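Side-chain contact in holo-[acyl-carrier-protein] synthase (Neisseria meningitidis FAM18, PDB 5SUV), which belongs to the 4'-phosphopantetheinyl transferase superfamily and is modelled here in a three-chain assembly with coenzyme A bound: residues A[26-31]-A[48-53]. Sequence-based numbering, arbitrary orientation.
Sequences AFAGRI and NYLAKR. With COA (coenzyme A), chain F.
Leu50 on helix 46-63 packs its forked tip against Phe27 and Ala28 of helix 25-31, and illustrates how one leucine can carry an entirely apolar contact between helices. Its CB heads toward the partner helix from a backbone where the CA of Leu50 lies 6.9 Å from the CA of Ala28. CG stands anti to the carbonyl carbon (chi1 -81°), and from there the fork opens so that the two methyls share Ala28 while one of them also gains the Phe27 ring. Leu50 CD1, continuing the chain in extended form (chi2 174°), reaches CD2 of Phe27 at 4.1 Å, meeting the ring obliquely, and also borders the Ala28 methyl. Leu50 CD2 settles on Ala28, 3.7 Å from Ala28 CB and 3.8 Å from Ala28 CA, so the small residue receives the second branch close to its backbone.

Phe27 and Leu50 run past one another in opposite directions. One face of the phenyl ring is backed from within its own helix by Ile31, whose CG1 sits 3.5 Å above the plane, toward the rim. Leu19 and Asn20 of helix 13-23 also touch Phe27, while Leu32 and Phe40 add to the packing around Leu50.

On helix 46-63 itself, the Arg53 guanidinium lies over the Tyr49 ring, NH1 3.3 Å above its plane near the rim. Another flank of this helix sends out Lys52, extended beyond CG, to the 3'-phosphate end of coenzyme A; its NZ to O3B hydrogen bond is doubtful, because NZ is modelled too close to the phosphate. Ile31 touches a second coenzyme A. Buried apolar packing thus joins two helices of the AcpS-type phosphopantetheinyl transferase fold, each of which also supplies a coenzyme A pocket residue, Ile31 and Lys52.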
loop_
_atom_site.group_PDB
_atom_site.type_symbol
_atom_site.label_atom_id
_atom_site.label_comp_id
_atom_site.label_asym_id
_atom_site.label_seq_id
_atom_site.Cartn_x
_atom_site.Cartn_y
_atom_site.Cartn_z
ATOM N N ALA A 26 -5.491 18.140 22.739
ATOM C CA ALA A 26 -4.031 18.077 22.734
ATOM C C ALA A 26 -3.507 17.047 21.740
ATOM O O ALA A 26 -2.359 17.150 21.283
ATOM C CB ALA A 26 -3.518 17.753 24.133
ATOM N N PHE A 27 -4.305 16.034 21.408
ATOM C CA PHE A 27 -3.880 15.094 20.379
ATOM C C PHE A 27 -3.735 15.806 19.042
ATOM O O PHE A 27 -2.665 15.789 18.427
ATOM C CB PHE A 27 -4.863 13.929 20.279
ATOM C CG PHE A 27 -4.533 12.955 19.188
ATOM C CD1 PHE A 27 -3.351 12.238 19.213
ATOM C CD2 PHE A 27 -5.410 12.751 18.142
ATOM C CE1 PHE A 27 -3.049 11.344 18.211
ATOM C CE2 PHE A 27 -5.114 11.853 17.139
ATOM C CZ PHE A 27 -3.939 11.149 17.172
ATOM N N ALA A 28 -4.801 16.464 18.582
ATOM C CA ALA A 28 -4.718 17.197 17.325
ATOM C C ALA A 28 -3.603 18.234 17.373
ATOM O O ALA A 28 -2.923 18.476 16.369
ATOM C CB ALA A 28 -6.053 17.865 17.015
ATOM N N GLY A 29 -3.400 18.856 18.535
ATOM C CA GLY A 29 -2.329 19.824 18.668
ATOM C C GLY A 29 -0.955 19.207 18.566
ATOM O O GLY A 29 0.012 19.909 18.248
ATOM N N ARG A 30 -0.848 17.906 18.815
ATOM C CA ARG A 30 0.428 17.227 18.733
ATOM C C ARG A 30 0.712 16.721 17.322
ATOM O O ARG A 30 1.879 16.693 16.908
ATOM C CB ARG A 30 0.453 16.080 19.754
ATOM C CG ARG A 30 1.791 15.367 19.901
ATOM C CD ARG A 30 1.836 14.470 21.140
ATOM N NE ARG A 30 1.836 15.244 22.386
ATOM C CZ ARG A 30 0.802 15.368 23.220
ATOM N NH1 ARG A 30 -0.354 14.762 22.972
ATOM N NH2 ARG A 30 0.927 16.103 24.319
ATOM N N ILE A 31 -0.334 16.369 16.561
ATOM C CA ILE A 31 -0.186 15.677 15.284
ATOM C C ILE A 31 -0.222 16.636 14.104
ATOM O O ILE A 31 0.446 16.408 13.090
ATOM C CB ILE A 31 -1.290 14.615 15.120
ATOM C CG1 ILE A 31 -1.264 13.645 16.294
ATOM C CG2 ILE A 31 -1.128 13.878 13.801
ATOM C CD1 ILE A 31 0.046 13.016 16.555
ATOM N N ASN A 48 -12.028 11.705 10.646
ATOM C CA ASN A 48 -11.434 11.268 9.385
ATOM C C ASN A 48 -10.278 12.177 8.983
ATOM O O ASN A 48 -9.285 11.720 8.403
ATOM C CB ASN A 48 -12.513 11.243 8.298
ATOM C CG ASN A 48 -11.996 10.747 6.956
ATOM O OD1 ASN A 48 -11.462 11.522 6.159
ATOM N ND2 ASN A 48 -12.174 9.450 6.691
ATOM N N TYR A 49 -10.394 13.470 9.283
ATOM C CA TYR A 49 -9.317 14.410 8.999
ATOM C C TYR A 49 -8.061 14.054 9.784
ATOM O O TYR A 49 -6.984 13.883 9.204
ATOM C CB TYR A 49 -9.793 15.825 9.332
ATOM C CG TYR A 49 -8.799 16.924 9.033
ATOM C CD1 TYR A 49 -7.805 17.254 9.949
ATOM C CD2 TYR A 49 -8.867 17.645 7.851
ATOM C CE1 TYR A 49 -6.899 18.261 9.689
ATOM C CE2 TYR A 49 -7.962 18.666 7.583
ATOM C CZ TYR A 49 -6.979 18.966 8.504
ATOM O OH TYR A 49 -6.069 19.975 8.248
ATOM N N LEU A 50 -8.182 13.927 11.110
ATOM C CA LEU A 50 -7.028 13.551 11.924
ATOM C C LEU A 50 -6.473 12.197 11.510
ATOM O O LEU A 50 -5.254 12.003 11.482
ATOM C CB LEU A 50 -7.404 13.520 13.405
ATOM C CG LEU A 50 -7.443 14.825 14.186
ATOM C CD1 LEU A 50 -7.980 14.563 15.580
ATOM C CD2 LEU A 50 -6.063 15.436 14.254
ATOM N N ALA A 51 -7.353 11.234 11.206
ATOM C CA ALA A 51 -6.887 9.899 10.851
ATOM C C ALA A 51 -6.018 9.932 9.599
ATOM O O ALA A 51 -4.960 9.302 9.552
ATOM C CB ALA A 51 -8.084 8.966 10.648
ATOM N N LYS A 52 -6.465 10.647 8.565
ATOM C CA LYS A 52 -5.709 10.719 7.315
ATOM C C LYS A 52 -4.363 11.401 7.527
ATOM O O LYS A 52 -3.335 10.942 7.011
ATOM C CB LYS A 52 -6.513 11.472 6.253
ATOM C CG LYS A 52 -7.671 10.651 5.665
ATOM C CD LYS A 52 -8.371 11.362 4.522
ATOM C CE LYS A 52 -9.507 10.502 3.962
ATOM N NZ LYS A 52 -10.316 11.220 2.943
ATOM N N ARG A 53 -4.350 12.496 8.282
ATOM C CA ARG A 53 -3.088 13.175 8.559
ATOM C C ARG A 53 -2.154 12.278 9.358
ATOM O O ARG A 53 -0.967 12.165 9.040
ATOM C CB ARG A 53 -3.345 14.496 9.300
ATOM C CG ARG A 53 -4.214 15.503 8.564
ATOM C CD ARG A 53 -3.804 15.662 7.121
ATOM N NE ARG A 53 -4.325 16.886 6.500
ATOM C CZ ARG A 53 -5.562 17.036 6.039
ATOM N NH1 ARG A 53 -6.446 16.053 6.133
ATOM N NH2 ARG A 53 -5.920 18.177 5.479
HETATM N N1A COA F . -5.866 12.031 -7.494
HETATM C C2A COA F . -5.348 11.277 -6.517
HETATM N N3A COA F . -5.867 11.045 -5.342
HETATM C C4A COA F . -7.106 11.678 -5.097
HETATM C C5A COA F . -7.775 12.529 -6.026
HETATM C C6A COA F . -7.088 12.659 -7.225
HETATM N N6A COA F . -7.605 13.409 -8.167
HETATM N N7A COA F . -8.873 12.966 -5.584
HETATM C C8A COA F . -8.934 12.454 -4.384
HETATM N N9A COA F . -7.897 11.664 -4.046
HETATM C C1B COA F . -7.686 10.995 -2.818
HETATM C C2B COA F . -7.712 12.039 -1.590
HETATM O O2B COA F . -6.655 11.881 -0.719
HETATM C C3B COA F . -9.005 11.575 -0.926
HETATM O O3B COA F . -9.008 11.699 0.406
HETATM P P3B COA F . -8.662 13.351 0.987
HETATM O O7A COA F . -9.321 13.154 2.207
HETATM O O8A COA F . -7.189 13.379 1.019
HETATM O O9A COA F . -9.304 14.125 -0.082
HETATM C C4B COA F . -8.935 10.082 -1.320
HETATM O O4B COA F . -8.703 10.127 -2.677
HETATM C C5B COA F . -10.206 9.357 -1.037
HETATM O O5B COA F . -9.929 7.973 -1.269
HETATM P P1A COA F . -11.221 7.096 -1.511
HETATM O O1A COA F . -12.160 7.184 -0.368
HETATM O O2A COA F . -10.793 5.828 -2.157
HETATM O O3A COA F . -12.010 8.012 -2.603
HETATM P P2A COA F . -13.366 7.471 -3.074
HETATM O O4A COA F . -13.339 6.074 -3.361
HETATM O O5A COA F . -14.565 8.052 -2.354
HETATM O O6A COA F . -13.422 8.185 -4.557
HETATM C CBP COA F . -12.182 8.537 -6.511
HETATM C CCP COA F . -12.368 7.699 -5.293
HETATM C CDP COA F . -11.461 9.713 -6.086
HETATM C CEP COA F . -11.319 7.815 -7.510
HETATM C CAP COA F . -13.518 8.937 -7.211
HETATM O OAP COA F . -13.288 9.628 -8.378
HETATM C C9P COA F . -14.400 7.746 -7.635
HETATM O O9P COA F . -14.131 7.162 -8.673
HETATM N N8P COA F . -15.538 7.401 -6.844
HETATM C C7P COA F . -16.447 6.253 -7.187
HETATM C C6P COA F . -16.567 6.018 -8.680
HETATM C C5P COA F . -17.989 5.631 -9.052
HETATM O O5P COA F . -18.523 6.103 -10.000
HETATM N N4P COA F . -18.672 4.689 -8.288
HETATM C C3P COA F . -20.043 4.328 -8.648
HETATM C C2P COA F . -20.095 3.164 -9.603
HETATM S S1P COA F . -20.501 3.696 -11.319
#